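DsbA-like disulfide oxidoreductase (Wolbachia endosymbiont of Drosophila melanogaster, PDB 6EEZ) probably catalyses thiol-disulfide exchange as a disulfide isomerase of the thioredoxin-like DsbA type, working as a homotrimer. Local coordinates at residues G39-D42 and H47-A50; Q57-N60 and K65-F68; S167-A172 and N176-K181. All blocks are in the same frame, centred on the assembly; numbering follows the deposited sequence. Where two conformers were deposited one is given.

Contact 1 (G39-D42 and H47-A50)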
loop_
_atom_site.group_PDB
_atom_site.type_symbol
_atom_site.label_atom_id
_atom_site.label_comp_id
_atom_site.label_asym_id
_atom_site.label_seq_id
_atom_site.Cartn_x
_atom_site.Cartn_y
_atom_site.Cartn_z
ATOM N N GLY A 39 0.500 1.898 4.583
ATOM C CA GLY A 39 1.618 1.101 4.090
ATOM C C GLY A 39 2.039 1.575 2.716
ATOM O O GLY A 39 1.180 1.856 1.883
ATOM N N PHE A 40 3.353 1.702 2.507
ATOM C CA PHE A 40 3.930 2.142 1.221
ATOM C C PHE A 40 4.778 1.032 0.623
ATOM O O PHE A 40 5.770 0.636 1.221
ATOM C CB PHE A 40 4.777 3.405 1.400
ATOM C CG PHE A 40 3.991 4.618 1.828
ATOM C CD1 PHE A 40 3.660 4.807 3.156
ATOM C CD2 PHE A 40 3.593 5.569 0.897
ATOM C CE1 PHE A 40 2.952 5.928 3.560
ATOM C CE2 PHE A 40 2.883 6.676 1.278
ATOM C CZ PHE A 40 2.562 6.866 2.628
ATOM N N LEU A 41 4.382 0.547 -0.558
ATOM C CA LEU A 41 4.937 -0.681 -1.154
ATOM C C LEU A 41 5.177 -0.567 -2.666
ATOM O O LEU A 41 4.452 0.114 -3.380
ATOM C CB LEU A 41 3.995 -1.874 -0.884
ATOM C CG LEU A 41 4.274 -2.719 0.377
ATOM C CD1 LEU A 41 3.963 -2.024 1.770
ATOM C CD2 LEU A 41 3.541 -4.056 0.277
ATOM N N ASP A 42 6.229 -1.237 -3.118
ATOM C CA ASP A 42 6.495 -1.498 -4.529
ATOM C C ASP A 42 6.350 -3.005 -4.679
ATOM O O ASP A 42 6.967 -3.767 -3.929
ATOM C CB ASP A 42 7.890 -1.032 -4.937
ATOM C CG ASP A 42 8.169 -1.215 -6.409
ATOM O OD1 ASP A 42 8.069 -2.364 -6.928
ATOM O OD2 ASP A 42 8.501 -0.193 -7.058
ATOM N N HIS A 47 11.662 -6.936 -0.101
ATOM C CA HIS A 47 11.200 -6.799 1.279
ATOM C C HIS A 47 9.712 -6.540 1.310
ATOM O O HIS A 47 9.056 -6.963 2.239
ATOM C CB HIS A 47 11.937 -5.689 2.036
ATOM C CG HIS A 47 13.346 -6.044 2.367
ATOM N ND1 HIS A 47 14.383 -5.833 1.485
ATOM C CD2 HIS A 47 13.888 -6.638 3.453
ATOM C CE1 HIS A 47 15.511 -6.274 2.019
ATOM N NE2 HIS A 47 15.240 -6.773 3.211
ATOM N N CYS A 48 9.174 -5.875 0.298
ATOM C CA CYS A 48 7.732 -5.658 0.230
ATOM C C CYS A 48 7.037 -7.011 0.067
ATOM O O CYS A 48 6.041 -7.284 0.717
ATOM C CB CYS A 48 7.342 -4.715 -0.919
ATOM S SG CYS A 48 7.716 -2.936 -0.645
ATOM N N LYS A 49 7.579 -7.857 -0.798
ATOM C CA LYS A 49 7.039 -9.197 -1.003
ATOM C C LYS A 49 7.062 -10.016 0.293
ATOM O O LYS A 49 6.117 -10.728 0.587
ATOM C CB LYS A 49 7.828 -9.952 -2.102
ATOM C CG LYS A 49 7.591 -9.482 -3.535
ATOM C CD LYS A 49 8.268 -10.420 -4.559
ATOM C CE LYS A 49 8.094 -9.923 -5.993
ATOM N NZ LYS A 49 6.667 -9.579 -6.356
ATOM N N ALA A 50 8.138 -9.912 1.070
ATOM C CA ALA A 50 8.334 -10.799 2.215
ATOM C C ALA A 50 7.428 -10.473 3.413
ATOM O O ALA A 50 7.194 -11.331 4.259
ATOM C CB ALA A 50 9.773 -10.758 2.643
#
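With chi1 at -74°, Cys48 sets its SG anti to its own carbonyl carbon and beside its backbone N, a turn that sends the sulfur from the helix towards the junction of Leu41 and Asp42. Leu41 answers from the strand with a chi1 of -93°, away from the staggered positions, and its CG comes to 3.6 Å from Cys48 SG. The leucine touches with its branch point and one methyl: CD2 lies 4.0 Å from Cys48 CB, so the branch runs alongside the cysteine and flanks both CB and sulfur. On the polar side, the N-H of Asp42 is directed at the sulfur, with Asp42 N 3.3 Å from Cys48 SG and a fairly straight angle of 158° at the hydrogen. The backbone closes in here too, since Asp42 O is 3.2 Å from Cys48 CB. Cys48 was modelled in two conformers; the bond described is that of one, and its persistence is doubtful.

This is the end of a central strand meeting the short helix 46-50 that follows it, the place where thioredoxin-fold proteins carry their CxxC motif. Here the motif is Cys45 and Cys48, and a disulfide between them is seen in the structure. The main-chain CA atoms of Leu41 and Cys48, the nearest such pair of the two segments, are 5.9 Å apart.

Thr159 and Pro160, in the loop leading to strand 161-164, also touch Cys48, as the cis-proline loop does in relatives. The Asp42 carboxylate turns to other partners, and four bonds to its two oxygens fix its rotation: OD1 bonds to Ser78 OG and Ser44 N, OD2 to the backbone N atoms of Ile73 and Leu74.

Contact 2 (Q57-N60 and K65-F68)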
loop_
_atom_site.group_PDB
_atom_site.type_symbol
_atom_site.label_atom_id
_atom_site.label_comp_id
_atom_site.label_asym_id
_atom_site.label_seq_id
_atom_site.Cartn_x
_atom_site.Cartn_y
_atom_site.Cartn_z
ATOM N N GLN A 57 -1.810 -10.464 8.487
ATOM C CA GLN A 57 -2.105 -10.763 9.879
ATOM C C GLN A 57 -2.441 -9.503 10.681
ATOM O O GLN A 57 -3.348 -9.530 11.511
ATOM C CB GLN A 57 -0.934 -11.524 10.516
ATOM C CG GLN A 57 -0.834 -12.957 10.003
ATOM C CD GLN A 57 0.392 -13.701 10.489
ATOM O OE1 GLN A 57 1.296 -13.118 11.070
ATOM N NE2 GLN A 57 0.427 -15.004 10.242
ATOM N N LEU A 58 -1.741 -8.398 10.422
ATOM C CA LEU A 58 -1.960 -7.158 11.172
ATOM C C LEU A 58 -3.343 -6.603 10.886
ATOM O O LEU A 58 -4.017 -6.096 11.781
ATOM C CB LEU A 58 -0.900 -6.120 10.829
ATOM C CG LEU A 58 -0.731 -4.979 11.838
ATOM C CD1 LEU A 58 -0.144 -5.513 13.153
ATOM C CD2 LEU A 58 0.157 -3.862 11.230
ATOM N N ILE A 59 -3.754 -6.715 9.624
ATOM C CA ILE A 59 -5.108 -6.365 9.201
ATOM C C ILE A 59 -6.159 -7.295 9.860
ATOM O O ILE A 59 -7.174 -6.822 10.373
ATOM C CB ILE A 59 -5.191 -6.395 7.639
ATOM C CG1 ILE A 59 -4.415 -5.197 7.056
ATOM C CG2 ILE A 59 -6.610 -6.331 7.145
ATOM C CD1 ILE A 59 -4.357 -5.157 5.548
ATOM N N ASN A 60 -5.899 -8.602 9.897
ATOM C CA ASN A 60 -6.897 -9.569 10.365
ATOM C C ASN A 60 -7.059 -9.533 11.887
ATOM O O ASN A 60 -8.113 -9.895 12.397
ATOM C CB ASN A 60 -6.536 -10.990 9.894
ATOM C CG ASN A 60 -7.684 -11.982 10.062
ATOM O OD1 ASN A 60 -8.859 -11.643 9.839
ATOM N ND2 ASN A 60 -7.354 -13.219 10.455
ATOM N N LYS A 65 -7.432 0.414 10.703
ATOM C CA LYS A 65 -7.670 0.624 9.297
ATOM C C LYS A 65 -6.294 0.612 8.660
ATOM O O LYS A 65 -5.373 1.257 9.159
ATOM C CB LYS A 65 -8.410 1.933 9.005
ATOM C CG LYS A 65 -8.770 2.093 7.523
ATOM C CD LYS A 65 -9.644 3.318 7.234
ATOM C CE LYS A 65 -8.813 4.615 7.124
ATOM N NZ LYS A 65 -9.445 5.672 6.235
ATOM N N TYR A 66 -6.158 -0.129 7.573
ATOM C CA TYR A 66 -4.910 -0.205 6.833
ATOM C C TYR A 66 -5.109 0.348 5.429
ATOM O O TYR A 66 -5.825 -0.233 4.612
ATOM C CB TYR A 66 -4.409 -1.633 6.774
ATOM C CG TYR A 66 -2.968 -1.768 6.280
ATOM C CD1 TYR A 66 -2.660 -1.681 4.922
ATOM C CD2 TYR A 66 -1.933 -1.996 7.173
ATOM C CE1 TYR A 66 -1.326 -1.811 4.465
ATOM C CE2 TYR A 66 -0.621 -2.125 6.736
ATOM C CZ TYR A 66 -0.327 -2.037 5.386
ATOM O OH TYR A 66 0.968 -2.179 4.993
ATOM N N ILE A 67 -4.466 1.475 5.157
ATOM C CA ILE A 67 -4.524 2.117 3.850
ATOM C C ILE A 67 -3.323 1.665 3.017
ATOM O O ILE A 67 -2.220 1.566 3.537
ATOM C CB ILE A 67 -4.538 3.647 3.996
ATOM C CG1 ILE A 67 -5.754 4.057 4.809
ATOM C CG2 ILE A 67 -4.522 4.345 2.634
ATOM C CD1 ILE A 67 -5.787 5.506 5.165
ATOM N N PHE A 68 -3.553 1.388 1.736
ATOM C CA PHE A 68 -2.511 0.892 0.816
ATOM C C PHE A 68 -2.073 1.995 -0.125
ATOM O O PHE A 68 -2.883 2.516 -0.907
ATOM C CB PHE A 68 -3.010 -0.295 -0.009
ATOM C CG PHE A 68 -3.442 -1.475 0.821
ATOM C CD1 PHE A 68 -2.512 -2.381 1.313
ATOM C CD2 PHE A 68 -4.781 -1.671 1.112
ATOM C CE1 PHE A 68 -2.906 -3.479 2.082
ATOM C CE2 PHE A 68 -5.193 -2.776 1.887
ATOM C CZ PHE A 68 -4.240 -3.669 2.374
#
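Ile59 and Tyr66 mark the closest backbone approach, their CA atoms 6.6 Å apart where the last turn of helix 52-60 passes the start of strand 65-70. No hydrogen bond joins the two segments; the contact is carried by one isoleucine against two aromatic residues. Chi1 of -71° lays Ile59 CG1 beside its backbone N and anti to the carbonyl carbon, and with chi2 extended, CD1 reaches on to Phe68. Along that branch, Ile59 CG1 meets Tyr66 CB at 3.6 Å, while Ile59 CD1 lies 3.7 Å from Tyr66 CG, the two side chains roughly perpendicular to each other.

The strand follows strand 36-41 by way of the two helices between them and runs parallel beside it, a beta-alpha-beta crossover of the thioredoxin fold, and Ile59 packs the end of its connecting helix onto the sheet. From the opposite direction comes Phe68, whose CZ stands 3.5 Å from Ile59 CD1. That methyl touches both rings, oblique to each. The rings also support one another: Tyr66 CD1 lies 3.4 Å above the plane of Phe68, displaced towards its rim. Further along, the Phe68 ring meets those of Tyr96 and His100, and Ile59 and Phe68 both touch Ser28 of strand 27-29, at one edge of the sheet.

Contact 3 (S167-A172 and N176-K181)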
loop_
_atom_site.group_PDB
_atom_site.type_symbol
_atom_site.label_atom_id
_atom_site.label_comp_id
_atom_site.label_asym_id
_atom_site.label_seq_id
_atom_site.Cartn_x
_atom_site.Cartn_y
_atom_site.Cartn_z
ATOM N N SER A 167 4.000 7.308 14.280
ATOM C CA SER A 167 5.228 6.547 14.095
ATOM C C SER A 167 5.461 6.078 12.664
ATOM O O SER A 167 4.532 5.853 11.898
ATOM C CB SER A 167 5.221 5.331 15.010
ATOM O OG SER A 167 5.204 5.736 16.367
ATOM N N LEU A 168 6.723 5.905 12.307
ATOM C CA LEU A 168 7.054 5.495 10.956
ATOM C C LEU A 168 8.076 4.387 11.070
ATOM O O LEU A 168 9.145 4.579 11.643
ATOM C CB LEU A 168 7.555 6.692 10.130
ATOM C CG LEU A 168 7.582 6.549 8.600
ATOM C CD1 LEU A 168 7.596 7.907 7.897
ATOM C CD2 LEU A 168 8.768 5.779 8.221
ATOM N N PHE A 169 7.687 3.215 10.557
ATOM C CA PHE A 169 8.509 2.001 10.581
ATOM C C PHE A 169 9.080 1.721 9.197
ATOM O O PHE A 169 8.335 1.644 8.236
ATOM C CB PHE A 169 7.680 0.811 11.057
ATOM C CG PHE A 169 7.141 0.971 12.448
ATOM C CD1 PHE A 169 7.917 0.648 13.549
ATOM C CD2 PHE A 169 5.869 1.458 12.648
ATOM C CE1 PHE A 169 7.426 0.798 14.823
ATOM C CE2 PHE A 169 5.370 1.611 13.924
ATOM C CZ PHE A 169 6.153 1.277 15.014
ATOM N N VAL A 170 10.396 1.592 9.096
ATOM C CA VAL A 170 11.067 1.480 7.798
ATOM C C VAL A 170 11.587 0.039 7.576
ATOM O O VAL A 170 12.215 -0.541 8.454
ATOM C CB VAL A 170 12.263 2.487 7.684
ATOM C CG1 VAL A 170 12.849 2.446 6.294
ATOM C CG2 VAL A 170 11.826 3.921 7.997
ATOM N N GLY A 171 11.332 -0.530 6.405
ATOM C CA GLY A 171 11.854 -1.852 6.080
ATOM C C GLY A 171 10.980 -2.998 6.602
ATOM O O GLY A 171 9.797 -2.810 6.868
ATOM N N ALA A 172 11.569 -4.183 6.740
ATOM C CA ALA A 172 10.838 -5.375 7.160
ATOM C C ALA A 172 10.713 -5.416 8.666
ATOM O O ALA A 172 11.411 -6.164 9.336
ATOM C CB ALA A 172 11.520 -6.622 6.676
ATOM N N ASN A 176 5.664 -8.245 15.790
ATOM C CA ASN A 176 5.429 -7.997 17.208
ATOM C C ASN A 176 5.614 -6.529 17.582
ATOM O O ASN A 176 5.000 -6.043 18.524
ATOM C CB ASN A 176 6.357 -8.870 18.063
ATOM C CG ASN A 176 7.827 -8.535 17.863
ATOM O OD1 ASN A 176 8.378 -8.739 16.784
ATOM N ND2 ASN A 176 8.478 -8.038 18.910
ATOM N N VAL A 177 6.455 -5.821 16.841
ATOM C CA VAL A 177 6.679 -4.398 17.097
ATOM C C VAL A 177 5.484 -3.604 16.633
ATOM O O VAL A 177 4.999 -2.707 17.327
ATOM C CB VAL A 177 7.931 -3.903 16.393
ATOM C CG1 VAL A 177 8.077 -2.364 16.515
ATOM C CG2 VAL A 177 9.134 -4.616 16.953
ATOM N N LEU A 178 5.011 -3.941 15.446
ATOM C CA LEU A 178 3.816 -3.328 14.914
ATOM C C LEU A 178 2.614 -3.597 15.821
ATOM O O LEU A 178 1.818 -2.700 16.076
ATOM C CB LEU A 178 3.546 -3.837 13.503
ATOM C CG LEU A 178 4.665 -3.612 12.474
ATOM C CD1 LEU A 178 4.184 -4.136 11.129
ATOM C CD2 LEU A 178 5.121 -2.129 12.329
ATOM N N ARG A 179 2.502 -4.814 16.344
ATOM C CA ARG A 179 1.341 -5.172 17.174
ATOM C C ARG A 179 1.310 -4.426 18.515
ATOM O O ARG A 179 0.243 -4.035 18.984
ATOM C CB ARG A 179 1.300 -6.693 17.430
ATOM C CG ARG A 179 0.652 -7.486 16.292
ATOM C CD ARG A 179 0.629 -8.982 16.554
ATOM N NE ARG A 179 -0.226 -9.684 15.586
ATOM C CZ ARG A 179 -0.204 -11.001 15.374
ATOM N NH1 ARG A 179 0.634 -11.767 16.055
ATOM N NH2 ARG A 179 -1.006 -11.545 14.468
ATOM N N LYS A 180 2.476 -4.256 19.125
ATOM C CA LYS A 180 2.602 -3.520 20.375
ATOM C C LYS A 180 2.238 -2.036 20.176
ATOM O O LYS A 180 1.560 -1.440 21.015
ATOM C CB LYS A 180 4.030 -3.668 20.926
ATOM C CG LYS A 180 4.334 -2.835 22.180
ATOM C CD LYS A 180 5.683 -3.194 22.820
ATOM C CE LYS A 180 6.636 -1.983 22.869
ATOM N NZ LYS A 180 7.776 -2.170 23.825
ATOM N N LYS A 181 2.686 -1.443 19.070
ATOM C CA LYS A 181 2.335 -0.059 18.775
ATOM C C LYS A 181 0.838 0.081 18.563
ATOM O O LYS A 181 0.218 1.005 19.081
ATOM C CB LYS A 181 3.077 0.448 17.545
ATOM C CG LYS A 181 2.736 1.887 17.167
ATOM C CD LYS A 181 3.285 2.909 18.145
ATOM C CE LYS A 181 2.839 4.308 17.726
ATOM N NZ LYS A 181 3.465 5.470 18.443
#
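The C-terminal helix packs here against an edge strand of the sheet, with Phe169 wedged between them against Val177, Leu178 and Lys181. Strand 167-170 and the helical segment 176-181 run nearly antiparallel, at 173°, with their axes 11.0 Å apart; this strand and helix, joined by a short connection, belong to the beta-beta-alpha half of the thioredoxin fold.

Leu178 makes a CH-pi contact: its CD2 sits over one face of the Phe169 ring, 3.9 Å from the centroid and 20° off the normal. The methyl is displaced towards the rim, so CG and CD2 of the ring are its nearest atoms, and the two side chains run antiparallel past one another. Val177 reaches the other end of the ring, CG1 standing 3.6 Å from Phe169 CE1 and approaching obliquely. Lys181 adds its aliphatic part, with CB 4.1 Å from Phe169 CZ.

Past the ring the lysine turns. CG is anti to its backbone N, then a bend at chi2 of 71° swings the rest of the chain to Ser167, and Lys181 NZ donates a hydrogen bond of 2.7 Å to Ser167 OG. The amine is thus tied to the strand's beginning while CB and CG of the same lysine touch the ring near CZ. A salt bridge from NZ to Asp166 OD1 and a long, weak ion pair with Glu184 probably steady its charge, and with the serine they give it partners on both the strand side and the helix.

Phe169 also touches Ile164 of the neighbouring strand 161-164. Leu178 reaches Leu162 of that strand and Leu58 of helix 52-60, so the C-terminal helix lies beside helix 52-60 on the same face of the sheet.

In the fold
All three contacts pack helices onto one sheet. Contact 1 holds Cys48 of the CxxC disulfide, so it sits at the redox site; the centres of contacts 2 and 3 each lie about 13 Å from its centre, and about 13 Å from each other. Strands 36-41 and 65-70 join contacts 1 and 2, probably through a hydrogen bond from Gly39 N to Ile67 O at 2.9 Å, and Tyr66 OH packs 3.5 Å from Gly39 CA. Contact 3 meets contact 2 through the helices, with Leu58 CD2 4.0 Å from Leu178 CD1. It brushes contact 1 where CD2 of His47, next in the chain to Cys48, lies 4.0 Å from Ala172 CB.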